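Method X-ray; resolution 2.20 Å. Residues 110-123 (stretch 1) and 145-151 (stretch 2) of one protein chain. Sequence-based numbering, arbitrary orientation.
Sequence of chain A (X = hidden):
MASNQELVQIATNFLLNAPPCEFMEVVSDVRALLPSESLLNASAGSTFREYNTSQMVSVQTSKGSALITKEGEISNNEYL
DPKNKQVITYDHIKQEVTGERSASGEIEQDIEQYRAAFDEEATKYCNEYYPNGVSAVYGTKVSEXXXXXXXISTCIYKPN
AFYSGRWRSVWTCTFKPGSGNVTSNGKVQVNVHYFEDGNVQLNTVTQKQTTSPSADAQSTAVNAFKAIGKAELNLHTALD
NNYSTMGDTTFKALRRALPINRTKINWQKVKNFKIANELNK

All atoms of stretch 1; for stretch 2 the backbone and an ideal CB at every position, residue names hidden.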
ATOM      1  N   ASP A 110     -28.081 -27.372 -19.932  1.00 26.12           N
ATOM      2  CA  ASP A 110     -29.367 -26.730 -20.190  1.00 28.15           C
ATOM      3  C   ASP A 110     -29.348 -25.212 -20.337  1.00 28.14           C
ATOM      4  O   ASP A 110     -30.273 -24.637 -20.904  1.00 29.54           O
ATOM      5  CB  ASP A 110     -30.399 -27.149 -19.136  1.00 31.30           C
ATOM      6  CG  ASP A 110     -29.947 -26.867 -17.718  1.00 34.75           C
ATOM      7  OD1 ASP A 110     -28.952 -26.138 -17.528  1.00 37.79           O
ATOM      8  OD2 ASP A 110     -30.603 -27.381 -16.789  1.00 36.95           O
ATOM      9  N   ILE A 111     -28.293 -24.566 -19.852  1.00 27.89           N
ATOM     10  CA  ILE A 111     -28.178 -23.113 -19.950  1.00 26.29           C
ATOM     11  C   ILE A 111     -26.870 -22.733 -20.651  1.00 25.97           C
ATOM     12  O   ILE A 111     -26.513 -21.560 -20.736  1.00 26.48           O
ATOM     13  CB  ILE A 111     -28.198 -22.470 -18.551  1.00 25.33           C
ATOM     14  CG1 ILE A 111     -26.960 -22.892 -17.766  1.00 23.85           C
ATOM     15  CG2 ILE A 111     -29.422 -22.933 -17.790  1.00 26.62           C
ATOM     16  CD1 ILE A 111     -26.864 -22.247 -16.406  1.00 25.42           C
ATOM     17  N   GLU A 112     -26.169 -23.739 -21.154  1.00 25.13           N
ATOM     18  CA  GLU A 112     -24.886 -23.546 -21.826  1.00 23.12           C
ATOM     19  C   GLU A 112     -24.935 -22.559 -22.983  1.00 22.13           C
ATOM     20  O   GLU A 112     -23.932 -21.916 -23.282  1.00 22.09           O
ATOM     21  CB  GLU A 112     -24.357 -24.906 -22.300  1.00 22.18           C
ATOM     22  CG  GLU A 112     -23.095 -24.886 -23.169  1.00 23.20           C
ATOM     23  CD  GLU A 112     -21.894 -24.234 -22.501  1.00 23.16           C
ATOM     24  OE1 GLU A 112     -21.891 -24.093 -21.259  1.00 23.87           O
ATOM     25  OE2 GLU A 112     -20.946 -23.875 -23.230  1.00 22.77           O
ATOM     26  N   GLN A 113     -26.089 -22.428 -23.635  1.00 22.08           N
ATOM     27  CA  GLN A 113     -26.193 -21.498 -24.756  1.00 22.00           C
ATOM     28  C   GLN A 113     -26.082 -20.063 -24.270  1.00 20.97           C
ATOM     29  O   GLN A 113     -25.637 -19.182 -25.002  1.00 20.87           O
ATOM     30  CB  GLN A 113     -27.505 -21.696 -25.530  1.00 23.53           C
ATOM     31  CG  GLN A 113     -27.582 -23.038 -26.258  1.00 26.30           C
ATOM     32  CD  GLN A 113     -28.671 -23.093 -27.323  1.00 28.91           C
ATOM     33  OE1 GLN A 113     -28.878 -24.130 -27.953  1.00 29.92           O
ATOM     34  NE2 GLN A 113     -29.363 -21.974 -27.536  1.00 29.24           N
ATOM     35  N   TYR A 114     -26.494 -19.828 -23.030  1.00 20.79           N
ATOM     36  CA  TYR A 114     -26.396 -18.494 -22.452  1.00 20.02           C
ATOM     37  C   TYR A 114     -24.957 -18.259 -22.031  1.00 17.04           C
ATOM     38  O   TYR A 114     -24.386 -17.213 -22.311  1.00 17.32           O
ATOM     39  CB  TYR A 114     -27.351 -18.349 -21.250  1.00 21.81           C
ATOM     40  CG  TYR A 114     -28.776 -18.083 -21.683  1.00 23.62           C
ATOM     41  CD1 TYR A 114     -29.133 -16.853 -22.236  1.00 25.23           C
ATOM     42  CD2 TYR A 114     -29.746 -19.085 -21.624  1.00 25.41           C
ATOM     43  CE1 TYR A 114     -30.423 -16.624 -22.730  1.00 26.99           C
ATOM     44  CE2 TYR A 114     -31.039 -18.869 -22.113  1.00 27.33           C
ATOM     45  CZ  TYR A 114     -31.368 -17.636 -22.667  1.00 29.50           C
ATOM     46  OH  TYR A 114     -32.633 -17.422 -23.170  1.00 30.79           O
ATOM     47  N   ARG A 115     -24.360 -19.245 -21.376  1.00 15.99           N
ATOM     48  CA  ARG A 115     -22.986 -19.099 -20.943  1.00 16.41           C
ATOM     49  C   ARG A 115     -22.105 -18.864 -22.175  1.00 18.21           C
ATOM     50  O   ARG A 115     -21.261 -17.969 -22.177  1.00 18.19           O
ATOM     51  CB  ARG A 115     -22.527 -20.351 -20.197  1.00 15.84           C
ATOM     52  CG  ARG A 115     -21.260 -20.149 -19.367  1.00 15.68           C
ATOM     53  CD  ARG A 115     -20.490 -21.447 -19.218  1.00 13.28           C
ATOM     54  NE  ARG A 115     -20.030 -21.907 -20.523  1.00 14.42           N
ATOM     55  CZ  ARG A 115     -19.025 -21.361 -21.199  1.00 11.54           C
ATOM     56  NH1 ARG A 115     -18.346 -20.338 -20.696  1.00  9.64           N
ATOM     57  NH2 ARG A 115     -18.737 -21.806 -22.405  1.00 10.77           N
ATOM     58  N   ALA A 116     -22.322 -19.658 -23.228  1.00 17.93           N
ATOM     59  CA  ALA A 116     -21.536 -19.553 -24.464  1.00 17.07           C
ATOM     60  C   ALA A 116     -21.715 -18.204 -25.149  1.00 16.11           C
ATOM     61  O   ALA A 116     -20.756 -17.624 -25.645  1.00 16.39           O
ATOM     62  CB  ALA A 116     -21.905 -20.690 -25.430  1.00 15.98           C
ATOM     63  N   ALA A 117     -22.946 -17.711 -25.192  1.00 16.33           N
ATOM     64  CA  ALA A 117     -23.198 -16.410 -25.795  1.00 15.91           C
ATOM     65  C   ALA A 117     -22.493 -15.326 -24.971  1.00 15.43           C
ATOM     66  O   ALA A 117     -21.966 -14.370 -25.532  1.00 17.81           O
ATOM     67  CB  ALA A 117     -24.686 -16.141 -25.863  1.00 17.41           C
ATOM     68  N   PHE A 118     -22.475 -15.465 -23.647  1.00 14.89           N
ATOM     69  CA  PHE A 118     -21.785 -14.478 -22.813  1.00 16.47           C
ATOM     70  C   PHE A 118     -20.273 -14.602 -22.962  1.00 15.63           C
ATOM     71  O   PHE A 118     -19.543 -13.608 -22.982  1.00 12.63           O
ATOM     72  CB  PHE A 118     -22.141 -14.647 -21.330  1.00 18.36           C
ATOM     73  CG  PHE A 118     -23.397 -13.927 -20.914  1.00 19.66           C
ATOM     74  CD1 PHE A 118     -24.635 -14.292 -21.439  1.00 17.31           C
ATOM     75  CD2 PHE A 118     -23.341 -12.886 -19.985  1.00 20.97           C
ATOM     76  CE1 PHE A 118     -25.804 -13.628 -21.042  1.00 17.97           C
ATOM     77  CE2 PHE A 118     -24.507 -12.213 -19.581  1.00 20.39           C
ATOM     78  CZ  PHE A 118     -25.738 -12.588 -20.112  1.00 18.22           C
ATOM     79  N   ASP A 119     -19.805 -15.837 -23.075  1.00 17.15           N
ATOM     80  CA  ASP A 119     -18.377 -16.079 -23.207  1.00 18.05           C
ATOM     81  C   ASP A 119     -17.794 -15.385 -24.445  1.00 17.11           C
ATOM     82  O   ASP A 119     -16.703 -14.826 -24.373  1.00 17.03           O
ATOM     83  CB  ASP A 119     -18.100 -17.589 -23.239  1.00 18.89           C
ATOM     84  CG  ASP A 119     -16.715 -17.931 -22.741  1.00 21.34           C
ATOM     85  OD1 ASP A 119     -15.890 -17.000 -22.617  1.00 26.25           O
ATOM     86  OD2 ASP A 119     -16.445 -19.121 -22.470  1.00 21.13           O
ATOM     87  N   GLU A 120     -18.510 -15.407 -25.569  1.00 17.63           N
ATOM     88  CA  GLU A 120     -18.012 -14.744 -26.786  1.00 18.11           C
ATOM     89  C   GLU A 120     -17.774 -13.257 -26.525  1.00 18.13           C
ATOM     90  O   GLU A 120     -16.787 -12.675 -26.979  1.00 17.29           O
ATOM     91  CB  GLU A 120     -19.008 -14.856 -27.952  1.00 17.32           C
ATOM     92  CG  GLU A 120     -19.221 -16.245 -28.547  1.00 17.56           C
ATOM     93  CD  GLU A 120     -20.107 -16.215 -29.802  1.00 20.26           C
ATOM     94  OE1 GLU A 120     -21.102 -15.446 -29.822  1.00 18.46           O
ATOM     95  OE2 GLU A 120     -19.818 -16.965 -30.764  1.00 18.30           O
ATOM     96  N   GLU A 121     -18.702 -12.639 -25.804  1.00 16.72           N
ATOM     97  CA  GLU A 121     -18.601 -11.220 -25.507  1.00 15.96           C
ATOM     98  C   GLU A 121     -17.498 -10.895 -24.496  1.00 15.60           C
ATOM     99  O   GLU A 121     -16.768  -9.913 -24.661  1.00 14.92           O
ATOM    100  CB  GLU A 121     -19.956 -10.697 -25.013  1.00 15.65           C
ATOM    101  CG  GLU A 121     -21.077 -10.845 -26.035  1.00 17.19           C
ATOM    102  CD  GLU A 121     -20.739 -10.178 -27.361  1.00 19.61           C
ATOM    103  OE1 GLU A 121     -20.398  -8.969 -27.357  1.00 20.54           O
ATOM    104  OE2 GLU A 121     -20.817 -10.859 -28.409  1.00 18.77           O
ATOM    105  N   ALA A 122     -17.368 -11.715 -23.457  1.00 14.92           N
ATOM    106  CA  ALA A 122     -16.334 -11.479 -22.455  1.00 15.15           C
ATOM    107  C   ALA A 122     -14.953 -11.558 -23.103  1.00 15.95           C
ATOM    108  O   ALA A 122     -14.059 -10.770 -22.789  1.00 14.19           O
ATOM    109  CB  ALA A 122     -16.447 -12.501 -21.330  1.00 14.47           C
ATOM    110  N   THR A 123     -14.790 -12.502 -24.024  1.00 16.12           N
ATOM    111  CA  THR A 123     -13.520 -12.680 -24.710  1.00 16.29           C
ATOM    112  C   THR A 123     -13.143 -11.435 -25.514  1.00 17.23           C
ATOM    113  O   THR A 123     -12.042 -10.907 -25.350  1.00 16.63           O
ATOM    114  CB  THR A 123     -13.563 -13.928 -25.634  1.00 17.79           C
ATOM    115  OG1 THR A 123     -13.877 -15.087 -24.850  1.00 18.82           O
ATOM    116  CG2 THR A 123     -12.220 -14.152 -26.291  1.00 18.44           C
ATOM    117  N   UNK A 145     -33.729 -17.919 -12.087  1.00 32.64           N
ATOM    118  CA  UNK A 145     -33.385 -18.228 -13.466  1.00 29.56           C
ATOM    119  C   UNK A 145     -31.936 -18.629 -13.674  1.00 26.88           C
ATOM    120  O   UNK A 145     -31.491 -19.659 -13.163  1.00 26.64           O
ATOM    121  CB  UNK A 145     -33.700 -17.020 -14.350  1.00 29.56           C
ATOM    122  N   UNK A 146     -31.195 -17.815 -14.420  1.00 25.03           N
ATOM    123  CA  UNK A 146     -29.787 -18.104 -14.697  1.00 23.07           C
ATOM    124  C   UNK A 146     -28.792 -17.068 -14.183  1.00 21.72           C
ATOM    125  O   UNK A 146     -28.993 -15.860 -14.333  1.00 21.38           O
ATOM    126  CB  UNK A 146     -29.599 -18.252 -16.208  1.00 23.07           C
ATOM    127  N   UNK A 147     -27.708 -17.552 -13.588  1.00 19.70           N
ATOM    128  CA  UNK A 147     -26.664 -16.666 -13.110  1.00 19.97           C
ATOM    129  C   UNK A 147     -25.390 -16.896 -13.929  1.00 20.18           C
ATOM    130  O   UNK A 147     -24.843 -17.997 -13.951  1.00 19.48           O
ATOM    131  CB  UNK A 147     -26.405 -16.888 -11.619  1.00 19.97           C
ATOM    132  N   UNK A 148     -24.933 -15.856 -14.619  1.00 20.48           N
ATOM    133  CA  UNK A 148     -23.708 -15.952 -15.408  1.00 19.59           C
ATOM    134  C   UNK A 148     -22.664 -15.094 -14.725  1.00 19.54           C
ATOM    135  O   UNK A 148     -22.862 -13.897 -14.568  1.00 20.40           O
ATOM    136  CB  UNK A 148     -23.927 -15.515 -16.858  1.00 19.59           C
ATOM    137  N   UNK A 149     -21.563 -15.711 -14.304  1.00 19.55           N
ATOM    138  CA  UNK A 149     -20.494 -14.990 -13.627  1.00 18.64           C
ATOM    139  C   UNK A 149     -19.291 -14.747 -14.538  1.00 18.28           C
ATOM    140  O   UNK A 149     -18.692 -15.691 -15.060  1.00 19.31           O
ATOM    141  CB  UNK A 149     -20.054 -15.763 -12.382  1.00 18.64           C
ATOM    142  N   UNK A 150     -18.942 -13.476 -14.717  1.00 15.97           N
ATOM    143  CA  UNK A 150     -17.820 -13.078 -15.556  1.00 13.63           C
ATOM    144  C   UNK A 150     -16.641 -12.583 -14.716  1.00 16.20           C
ATOM    145  O   UNK A 150     -16.766 -11.624 -13.948  1.00 16.66           O
ATOM    146  CB  UNK A 150     -18.258 -11.991 -16.540  1.00 13.63           C
ATOM    147  N   UNK A 151     -15.497 -13.238 -14.876  1.00 15.29           N
ATOM    148  CA  UNK A 151     -14.291 -12.877 -14.152  1.00 15.94           C
ATOM    149  C   UNK A 151     -13.222 -12.408 -15.133  1.00 16.23           C
ATOM    150  O   UNK A 151     -13.014 -13.024 -16.173  1.00 16.28           O
ATOM    151  CB  UNK A 151     -13.783 -14.057 -13.321  1.00 15.94           C
TER

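The axes of helix 112-123 and the strand approach to 9.3 Å, with 29° between their directions, so alternate strand positions meet successive turns of one helix face. Ile 111 at the N-cap, and Tyr 114, Phe 118 and Ala 122 on the helix face, offer apolar surface. The charged groups of Glu 112, Arg 115 and Asp 119 are joined by salt bridges within the helix.

Position 145 has phi 127° and psi -115°. Positive phi by itself favours glycine, and nothing of the helix lies within 5.5 Å of the ideal CB, so the backbone rather than the contact sets the choice. The residue is Gly 145.

Position 146 points toward the helix start. Its ideal CB is 4.8 Å from Ile 111 CD1 and 5.5 Å from Tyr 114 CD2, a gap that suits an apolar chain long enough to cross it, such as leucine, isoleucine or methionine. It is Ile 146, with chi1 m and chi2 t. The extended branch carries CD1 to 3.6 Å from Ile 111 CG2 and 3.4 Å from Tyr 114 CD2, so one methyl touches both residues.

Position 147 points away, with extended angles and no helix atom near its ideal CB. Stretch 1 sets almost no limit here, and polar, charged or beta-branched residues would all do. Lys 147 fills it.

Position 148 points toward the middle of the helix, where the CA atoms of 148 and Arg 115 are 6.4 Å apart. The ideal CB is already 4.1 Å from Phe 118 CD2, so an apolar chain that can rest on the ring is favoured; valine, isoleucine or leucine are candidates. In Ile 148, CG1 sits 4.2 Å from the centroid of the Phe 118 ring, 4° off its normal, a CH-pi contact over the face. CG2 reaches 3.6 Å from Phe 118 CD2. With chi1 and chi2 both m, CD1 comes to 4.0 Å from Arg 115 CA, packing on the helix backbone while the guanidinium leads away.

Position 149 points away again, and the helix leaves its side chain free; the extended backbone suits threonine, valine or isoleucine. It is Thr 149, whose side chain makes no contact with stretch 1.

Position 150 turns back toward the helix, its ideal CB 5.1 Å from Ala 122 CB. The small alanine leaves room for a compact apolar group such as valine or isoleucine. Val 150, chi1 t, places CG1 4.0 Å from Ala 122 CB.

Nothing in stretch 1 reaches position 151, and many residues that tolerate an extended backbone would do; it is Cys 151.

Stretch 2 (145-151) GIKITVC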
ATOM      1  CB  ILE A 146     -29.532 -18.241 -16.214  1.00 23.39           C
ATOM      2  CG1 ILE A 146     -30.300 -19.442 -16.764  1.00 24.35           C
ATOM      3  CG2 ILE A 146     -28.031 -18.384 -16.482  1.00 21.74           C
ATOM      4  CD1 ILE A 146     -30.345 -19.495 -18.273  1.00 24.51           C
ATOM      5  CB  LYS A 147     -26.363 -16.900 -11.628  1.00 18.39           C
ATOM      6  CG  LYS A 147     -25.186 -16.053 -11.139  1.00 20.57           C
ATOM      7  CD  LYS A 147     -24.891 -16.213  -9.647  1.00 21.21           C
ATOM      8  CE  LYS A 147     -24.328 -17.583  -9.320  1.00 20.87           C
ATOM      9  NZ  LYS A 147     -23.855 -17.659  -7.910  1.00 19.94           N
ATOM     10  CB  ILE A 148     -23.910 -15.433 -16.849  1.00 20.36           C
ATOM     11  CG1 ILE A 148     -24.985 -16.267 -17.552  1.00 18.22           C
ATOM     12  CG2 ILE A 148     -22.588 -15.488 -17.618  1.00 17.50           C
ATOM     13  CD1 ILE A 148     -24.698 -17.755 -17.557  1.00 18.37           C
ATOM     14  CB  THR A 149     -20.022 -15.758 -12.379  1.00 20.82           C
ATOM     15  OG1 THR A 149     -21.153 -16.074 -11.558  1.00 23.81           O
ATOM     16  CG2 THR A 149     -19.047 -14.914 -11.574  1.00 20.60           C
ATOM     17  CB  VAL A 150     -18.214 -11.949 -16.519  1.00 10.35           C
ATOM     18  CG1 VAL A 150     -17.086 -11.675 -17.482  1.00  7.14           C
ATOM     19  CG2 VAL A 150     -19.476 -12.315 -17.263  1.00 11.65           C
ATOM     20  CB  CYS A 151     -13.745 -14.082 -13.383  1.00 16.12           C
ATOM     21  SG  CYS A 151     -14.872 -14.845 -12.195  1.00 20.03           S
TER
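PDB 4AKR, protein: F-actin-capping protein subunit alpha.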